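Local coordinates for maternal effect protein oskar (Drosophila melanogaster, PDB 5A4A), which induces germ-plasm formation in the fly and, through this SGNH-hydrolase-like OSK domain, probably binds RNA, at residues V88-G93 against T120-L125; S159-E164 against F170-A175; L12-D17 against R44-E49. All blocks are in the same frame, centred on the assembly; numbering follows the deposited sequence.

Contact 1. Residues V88-G93 against T120-L125; sequences VDIMRG and TNLAPL. With SO4 (sulfate ion), chain D.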
# COMPACT_ATOMS: atom_id res chain seq x y z
N VAL A 88 -7.71 0.47 -0.31
CA VAL A 88 -8.80 -0.25 0.37
C VAL A 88 -9.85 0.74 0.88
O VAL A 88 -11.05 0.51 0.72
CB VAL A 88 -8.29 -1.13 1.52
CG1 VAL A 88 -9.47 -1.89 2.16
CG2 VAL A 88 -7.26 -2.14 1.02
N ASP A 89 -9.40 1.84 1.49
CA ASP A 89 -10.32 2.90 1.93
C ASP A 89 -11.20 3.36 0.78
O ASP A 89 -12.41 3.54 0.94
CB ASP A 89 -9.56 4.11 2.47
CG ASP A 89 -8.73 3.79 3.70
OD1 ASP A 89 -7.66 3.18 3.55
OD2 ASP A 89 -9.15 4.17 4.82
N ILE A 90 -10.59 3.57 -0.39
CA ILE A 90 -11.33 4.07 -1.54
C ILE A 90 -12.30 3.00 -2.04
O ILE A 90 -13.46 3.31 -2.30
CB ILE A 90 -10.38 4.54 -2.66
CG1 ILE A 90 -9.71 5.84 -2.21
CG2 ILE A 90 -11.15 4.75 -3.97
CD1 ILE A 90 -8.77 6.46 -3.21
N MET A 91 -11.84 1.76 -2.14
CA MET A 91 -12.73 0.67 -2.56
C MET A 91 -13.91 0.42 -1.60
O MET A 91 -14.99 0.02 -2.04
CB MET A 91 -11.94 -0.63 -2.79
CG MET A 91 -10.87 -0.49 -3.85
SD MET A 91 -9.73 -1.88 -3.96
CE MET A 91 -10.85 -3.08 -4.69
N ARG A 92 -13.70 0.66 -0.31
CA ARG A 92 -14.76 0.47 0.69
C ARG A 92 -15.70 1.67 0.72
O ARG A 92 -16.69 1.66 1.45
CB ARG A 92 -14.18 0.25 2.09
CG ARG A 92 -13.54 -1.10 2.29
CD ARG A 92 -13.02 -1.30 3.72
NE ARG A 92 -12.31 -2.57 3.84
CZ ARG A 92 -11.67 -3.00 4.92
NH1 ARG A 92 -11.64 -2.26 6.03
NH2 ARG A 92 -11.05 -4.17 4.89
N GLY A 93 -15.36 2.70 -0.04
CA GLY A 93 -16.21 3.87 -0.15
C GLY A 93 -16.13 4.81 1.04
O GLY A 93 -17.08 5.52 1.33
N THR A 120 4.36 6.15 -1.83
CA THR A 120 3.98 6.01 -3.23
C THR A 120 2.53 6.47 -3.30
O THR A 120 1.77 6.28 -2.34
CB THR A 120 4.09 4.56 -3.74
OG1 THR A 120 3.30 3.71 -2.91
CG2 THR A 120 5.55 4.05 -3.72
N ASN A 121 2.12 7.06 -4.41
CA ASN A 121 0.71 7.37 -4.58
C ASN A 121 -0.05 6.12 -5.07
O ASN A 121 0.52 5.04 -5.17
CB ASN A 121 0.48 8.62 -5.45
CG ASN A 121 0.95 8.45 -6.89
OD1 ASN A 121 1.36 7.37 -7.31
ND2 ASN A 121 0.91 9.54 -7.65
N LEU A 122 -1.34 6.27 -5.35
CA LEU A 122 -2.14 5.09 -5.69
C LEU A 122 -2.18 4.83 -7.19
O LEU A 122 -2.45 5.74 -7.97
CB LEU A 122 -3.56 5.23 -5.17
CG LEU A 122 -3.71 5.49 -3.68
CD1 LEU A 122 -5.18 5.38 -3.27
CD2 LEU A 122 -2.85 4.50 -2.90
N ALA A 123 -1.91 3.59 -7.58
CA ALA A 123 -2.15 3.16 -8.95
C ALA A 123 -3.64 3.25 -9.27
O ALA A 123 -4.48 3.15 -8.37
CB ALA A 123 -1.66 1.71 -9.14
N PRO A 124 -3.98 3.45 -10.55
CA PRO A 124 -5.39 3.40 -10.94
C PRO A 124 -5.96 2.02 -10.58
O PRO A 124 -5.23 1.03 -10.64
CB PRO A 124 -5.34 3.57 -12.46
CG PRO A 124 -3.94 3.17 -12.85
CD PRO A 124 -3.08 3.62 -11.70
N LEU A 125 -7.23 1.97 -10.18
CA LEU A 125 -7.91 0.70 -9.95
C LEU A 125 -8.54 0.29 -11.28
O LEU A 125 -9.57 0.84 -11.70
CB LEU A 125 -8.97 0.87 -8.86
CG LEU A 125 -8.39 1.27 -7.50
CD1 LEU A 125 -9.49 1.62 -6.50
CD2 LEU A 125 -7.51 0.15 -6.94
S SO4 D . -14.67 -4.69 2.69
O1 SO4 D . -15.53 -3.90 1.82
O2 SO4 D . -15.08 -6.10 2.67
O3 SO4 D . -13.28 -4.55 2.26
O4 SO4 D . -14.78 -4.19 4.06
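I90 and L122 meet end-on, each reaching out from its own backbone until the terminal methyls touch, I90 CD1 lying 3.7 Å from L122 CD1. A second pair runs at a slant instead: L125 crosses M91 so that its CD1 methyl rests against the middle of the methionine chain, 3.7 Å from M91 CG, its closest approach to that chain. The two pairs are tied together by the other branch of the isoleucine, whose CG2 stands 4.4 Å from that same L125 CD1. With CG1 turned away from the carbonyl carbon (chi1 -71°) and the chain extended beyond it, I90 sends its long arm to L122 and keeps CG2 on the side of L125, a division of labour that suits a beta-branched residue. M91 has its CG beside the backbone N (chi1 -60°), and a flexible, unbranched chain suits a partner met along its length. All four residues are buried, and the contact between them is wholly apolar.

The helix ends next to this patch in a Schellman motif at G93, whose positive phi favours glycine and whose N bonds back to I90 O at 3.0 Å. R92 turns outward, where its NE donates to sulfate O3 at 2.7 Å along a bent path (140°); the ion, probably from the crystallisation liquor, is also held by S183 and K184.

In the fold, the contact fastens the end of helix 87-91 to the loop that leaves strand 116-120. Helix 132-148 packs on I90, L122 and L125 through L134, F141 and I138, and I99 of helix 96-112 also touches I90.

Contact 2. Residues S159-E164 against F170-A175; sequences SCLINE and FDCFQA. With SO4 (sulfate ion), chain C; SO4 (sulfate ion), chain B.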
# COMPACT_ATOMS: atom_id res chain seq x y z
N SER A 159 1.26 7.43 -12.73
CA SER A 159 1.51 7.82 -14.12
C SER A 159 1.97 6.68 -15.04
O SER A 159 1.63 6.66 -16.22
CB SER A 159 2.51 8.98 -14.18
OG SER A 159 1.94 10.15 -13.61
N CYS A 160 2.73 5.73 -14.50
CA CYS A 160 3.26 4.66 -15.33
C CYS A 160 2.18 3.67 -15.78
O CYS A 160 2.42 2.86 -16.66
CB CYS A 160 4.42 3.93 -14.64
SG CYS A 160 3.97 2.69 -13.38
N LEU A 161 0.99 3.75 -15.18
CA LEU A 161 -0.08 2.82 -15.50
C LEU A 161 -1.23 3.48 -16.28
O LEU A 161 -2.28 2.87 -16.49
CB LEU A 161 -0.60 2.14 -14.22
CG LEU A 161 0.40 1.22 -13.51
CD1 LEU A 161 -0.14 0.72 -12.18
CD2 LEU A 161 0.78 0.03 -14.37
N ILE A 162 -1.03 4.73 -16.69
CA ILE A 162 -2.00 5.40 -17.55
C ILE A 162 -1.33 5.85 -18.84
O ILE A 162 -0.11 6.04 -18.89
CB ILE A 162 -2.65 6.62 -16.86
CG1 ILE A 162 -1.58 7.59 -16.38
CG2 ILE A 162 -3.55 6.15 -15.70
CD1 ILE A 162 -2.13 8.88 -15.81
N ASN A 163 -2.12 5.99 -19.90
CA ASN A 163 -1.58 6.36 -21.20
C ASN A 163 -1.57 7.86 -21.42
O ASN A 163 -1.96 8.63 -20.54
CB ASN A 163 -2.34 5.67 -22.33
CG ASN A 163 -3.72 6.27 -22.57
OD1 ASN A 163 -4.28 6.94 -21.70
ND2 ASN A 163 -4.27 6.01 -23.74
N GLU A 164 -1.16 8.26 -22.62
CA GLU A 164 -1.12 9.65 -23.05
C GLU A 164 -2.43 10.42 -22.80
O GLU A 164 -2.41 11.64 -22.63
CB GLU A 164 -0.71 9.70 -24.52
N PHE A 170 -4.55 -1.00 -19.98
CA PHE A 170 -4.98 -2.35 -19.67
C PHE A 170 -3.95 -3.42 -20.00
O PHE A 170 -4.03 -4.53 -19.49
CB PHE A 170 -6.34 -2.67 -20.28
CG PHE A 170 -7.48 -2.11 -19.51
CD1 PHE A 170 -7.76 -2.57 -18.24
CD2 PHE A 170 -8.25 -1.09 -20.04
CE1 PHE A 170 -8.81 -2.05 -17.51
CE2 PHE A 170 -9.30 -0.56 -19.31
CZ PHE A 170 -9.58 -1.04 -18.05
N ASP A 171 -2.96 -3.07 -20.82
CA ASP A 171 -1.90 -4.03 -21.11
C ASP A 171 -0.94 -4.22 -19.92
O ASP A 171 -0.03 -5.04 -19.97
CB ASP A 171 -1.14 -3.65 -22.40
CG ASP A 171 -0.23 -2.45 -22.22
OD1 ASP A 171 -0.47 -1.63 -21.31
OD2 ASP A 171 0.73 -2.33 -23.01
N CYS A 172 -1.18 -3.47 -18.85
CA CYS A 172 -0.41 -3.62 -17.61
C CYS A 172 -1.21 -4.32 -16.51
O CYS A 172 -0.75 -4.43 -15.37
CB CYS A 172 0.02 -2.25 -17.10
SG CYS A 172 1.25 -1.43 -18.14
N PHE A 173 -2.41 -4.78 -16.85
CA PHE A 173 -3.28 -5.44 -15.88
C PHE A 173 -3.65 -6.82 -16.36
O PHE A 173 -3.62 -7.09 -17.56
CB PHE A 173 -4.54 -4.62 -15.62
CG PHE A 173 -4.30 -3.37 -14.84
CD1 PHE A 173 -3.72 -2.25 -15.43
CD2 PHE A 173 -4.64 -3.31 -13.49
CE1 PHE A 173 -3.48 -1.10 -14.70
CE2 PHE A 173 -4.42 -2.18 -12.75
CZ PHE A 173 -3.84 -1.06 -13.35
N GLN A 174 -4.01 -7.67 -15.41
CA GLN A 174 -4.53 -9.01 -15.71
C GLN A 174 -5.90 -8.90 -16.37
O GLN A 174 -6.52 -7.84 -16.35
CB GLN A 174 -4.56 -9.83 -14.43
CG GLN A 174 -3.15 -10.18 -13.93
CD GLN A 174 -3.14 -10.99 -12.65
OE1 GLN A 174 -4.13 -11.06 -11.93
NE2 GLN A 174 -1.99 -11.60 -12.36
N ALA A 175 -6.37 -10.00 -16.95
CA ALA A 175 -7.62 -10.00 -17.72
C ALA A 175 -8.87 -9.98 -16.86
O ALA A 175 -9.87 -9.36 -17.23
CB ALA A 175 -7.65 -11.20 -18.68
S SO4 C . -5.46 -13.38 -15.94
O1 SO4 C . -5.83 -14.55 -16.73
O2 SO4 C . -4.54 -13.77 -14.87
O3 SO4 C . -4.80 -12.41 -16.83
O4 SO4 C . -6.67 -12.81 -15.34
S SO4 B . 0.90 -12.28 -15.02
O1 SO4 B . -0.04 -13.29 -15.49
O2 SO4 B . 1.97 -12.91 -14.26
O3 SO4 B . 1.49 -11.58 -16.16
O4 SO4 B . 0.17 -11.36 -14.15
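Two short 3-10 turns, 159-161 and 170-172, meet in the long connection between strand 154-155 and helix 192-204 of the SGNH-hydrolase-like domain, with the side chains of L161 and C172 directed toward each other and in contact. One branch of the leucine, CD2, lies 3.6 Å from C172 CB, and the sulfur stands a little farther off, its SG 4.1 Å from the same methyl. The other branch turns to the aromatic ring of F173, bringing L161 CD1 to 4.3 Å from F173 CZ. The leucine CG is set beside its backbone N (chi1 -66°), and the fork beyond it lets one residue serve two partners. Cysteine is small enough for the backbones to come close here, the CA atoms of L161 and C172 being 6.8 Å apart.

The second turn is closed by F173 N, which donates to F170 O at 3.1 Å. W190 meets the F173 ring with its plane at about 90°, and V198 of helix 192-204 packs on L161. Farther along, Q174 NE2 points almost straight (178°) at O4 of one sulfate, 2.8 Å away, while A175 N donates to O3 of another at 2.9 Å; both ions are probably from the crystallisation liquor.

The chemistry thus divides along the chain: L161, C172 and F173 are buried and join by dispersion and the exclusion of water, whereas Q174 NE2 and A175 N, which follow, donate to sulfates in the crystal.

Contact 3. Residues L12-D17 against R44-E49; sequences LTINSD and RFRRHE. With SO4 (sulfate ion), chain E; SO4 (sulfate ion), chain F.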
# COMPACT_ATOMS: atom_id res chain seq x y z
N LEU A 12 4.87 -8.57 15.80
CA LEU A 12 5.67 -7.44 16.26
C LEU A 12 7.01 -7.37 15.55
O LEU A 12 7.66 -6.32 15.53
CB LEU A 12 5.88 -7.53 17.78
CG LEU A 12 4.68 -7.17 18.65
CD1 LEU A 12 4.87 -7.72 20.05
CD2 LEU A 12 4.48 -5.68 18.72
N THR A 13 7.43 -8.49 14.98
CA THR A 13 8.75 -8.57 14.38
C THR A 13 8.65 -8.88 12.90
O THR A 13 7.95 -9.81 12.51
CB THR A 13 9.59 -9.66 15.05
OG1 THR A 13 9.76 -9.33 16.44
CG2 THR A 13 10.97 -9.76 14.39
N ILE A 14 9.33 -8.09 12.08
CA ILE A 14 9.40 -8.42 10.68
C ILE A 14 10.85 -8.71 10.31
O ILE A 14 11.78 -8.28 11.01
CB ILE A 14 8.76 -7.35 9.79
CG1 ILE A 14 9.48 -6.00 9.95
CG2 ILE A 14 7.28 -7.20 10.13
CD1 ILE A 14 8.92 -4.94 9.01
N ASN A 15 11.03 -9.46 9.24
CA ASN A 15 12.35 -9.93 8.84
C ASN A 15 12.39 -10.03 7.32
O ASN A 15 11.51 -10.65 6.71
CB ASN A 15 12.60 -11.31 9.47
CG ASN A 15 14.00 -11.83 9.23
OD1 ASN A 15 14.68 -11.45 8.27
ND2 ASN A 15 14.44 -12.73 10.10
N SER A 16 13.41 -9.44 6.72
CA SER A 16 13.52 -9.43 5.26
C SER A 16 13.70 -10.81 4.64
O SER A 16 13.54 -10.97 3.43
CB SER A 16 14.64 -8.48 4.81
OG SER A 16 15.91 -9.00 5.17
N ASP A 17 14.03 -11.82 5.45
CA ASP A 17 14.15 -13.18 4.94
C ASP A 17 12.82 -13.75 4.43
O ASP A 17 12.82 -14.58 3.52
CB ASP A 17 14.72 -14.13 6.00
CG ASP A 17 16.21 -13.93 6.22
OD1 ASP A 17 16.87 -13.32 5.35
OD2 ASP A 17 16.73 -14.41 7.25
N ARG A 44 7.16 -14.29 1.56
CA ARG A 44 6.40 -15.46 2.02
C ARG A 44 5.20 -14.96 2.82
O ARG A 44 5.26 -13.89 3.41
CB ARG A 44 7.28 -16.32 2.91
CG ARG A 44 8.57 -16.81 2.24
CD ARG A 44 8.27 -17.80 1.14
NE ARG A 44 7.58 -18.98 1.67
CZ ARG A 44 8.19 -19.98 2.30
NH1 ARG A 44 9.51 -19.95 2.48
NH2 ARG A 44 7.48 -21.00 2.76
N PHE A 45 4.14 -15.74 2.87
CA PHE A 45 2.95 -15.32 3.60
C PHE A 45 3.03 -15.81 5.04
O PHE A 45 3.60 -16.86 5.30
CB PHE A 45 1.68 -15.86 2.93
CG PHE A 45 1.46 -15.36 1.54
CD1 PHE A 45 1.52 -14.00 1.25
CD2 PHE A 45 1.21 -16.25 0.50
CE1 PHE A 45 1.33 -13.53 -0.05
CE2 PHE A 45 1.01 -15.79 -0.81
CZ PHE A 45 1.07 -14.42 -1.07
N ARG A 46 2.48 -15.05 5.99
CA ARG A 46 2.48 -15.47 7.38
C ARG A 46 1.56 -16.67 7.56
O ARG A 46 0.38 -16.62 7.17
CB ARG A 46 2.00 -14.35 8.28
CG ARG A 46 2.98 -13.17 8.36
CD ARG A 46 4.26 -13.63 9.04
NE ARG A 46 5.23 -12.55 9.21
CZ ARG A 46 5.44 -11.92 10.36
NH1 ARG A 46 4.72 -12.25 11.43
NH2 ARG A 46 6.35 -10.95 10.44
N ARG A 47 2.07 -17.75 8.15
CA ARG A 47 1.28 -18.99 8.12
C ARG A 47 0.10 -19.05 9.10
O ARG A 47 -0.84 -19.81 8.88
CB ARG A 47 2.17 -20.24 8.20
CG ARG A 47 3.24 -20.23 9.26
CD ARG A 47 4.37 -21.24 8.91
NE ARG A 47 5.51 -20.62 8.22
N HIS A 48 0.13 -18.23 10.15
CA HIS A 48 -0.89 -18.35 11.19
C HIS A 48 -2.03 -17.35 11.10
O HIS A 48 -2.93 -17.37 11.94
CB HIS A 48 -0.24 -18.29 12.59
CG HIS A 48 0.83 -19.31 12.78
ND1 HIS A 48 2.10 -18.98 13.22
CD2 HIS A 48 0.84 -20.65 12.57
CE1 HIS A 48 2.83 -20.08 13.28
NE2 HIS A 48 2.09 -21.10 12.90
N GLU A 49 -2.00 -16.49 10.09
CA GLU A 49 -3.06 -15.51 9.89
C GLU A 49 -4.01 -15.90 8.76
O GLU A 49 -3.57 -16.26 7.67
CB GLU A 49 -2.49 -14.11 9.61
CG GLU A 49 -2.12 -13.33 10.86
CD GLU A 49 -0.84 -13.84 11.50
OE1 GLU A 49 0.19 -13.89 10.80
OE2 GLU A 49 -0.87 -14.21 12.68
S SO4 E . 3.07 -15.77 11.96
O1 SO4 E . 2.20 -16.48 11.03
O2 SO4 E . 2.91 -16.33 13.30
O3 SO4 E . 4.46 -15.89 11.53
O4 SO4 E . 2.70 -14.36 12.01
S SO4 F . 3.98 -19.50 1.54
O1 SO4 F . 3.87 -20.06 0.21
O2 SO4 F . 2.64 -19.23 2.07
O3 SO4 F . 4.68 -20.43 2.41
O4 SO4 F . 4.73 -18.24 1.50
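The polar link between R46 and T13 joins two irregular loops at the surface of the SGNH-like domain, one leading into strand 21-22 and the other running from helix 31-40 to strand 53-54. R46 NH2 donates to T13 O at 2.9 Å, lying in the carbonyl plane, although the bond is bent (142°). The bend of the arginine at chi2 (-66°) swings its head across to the other loop, and D19 forms a salt bridge with its NE. Were this arginine an alanine, T13 O would probably lose this donor and D19 its charged partner.

Van der Waals contact is slight: I14 CG2 lies 3.9 Å from R46 NH2, the two side chains crossing at about a right angle.

Hydrogen bonds to two sulfates, probably from the crystallisation liquor, form a further group, given by basic side chains and backbone N-H groups. One ion takes bonds from R46 NH1, H48 N and H48 ND1; the other is gripped by R44 NE and NH2 and by F45 N.

Within 12-17, an Asx turn shapes the chain: D17 N donates to N15 OD1 at 2.9 Å, nearly straight (173°) but from above the carbonyl plane.

Overall arrangement
Contacts 1 and 2 are buried and apolar, whereas contact 3 lies at the surface and depends on a charged side chain reaching a backbone oxygen. The first two also adjoin: A123 and P124 of the 120-125 loop pack on L161, so the loop after strand 116-120 lies against the connection that follows strand 154-155, its neighbour in the parallel part of the sheet. Contact 3 sits across the centre of the chain from contact 1, with nearest atoms about 14 Å apart, and joins loops around the early strands. Sulfates accompany all three, at residues flanking the apolar pairs in contacts 1 and 2, but on the linking arginine itself in contact 3.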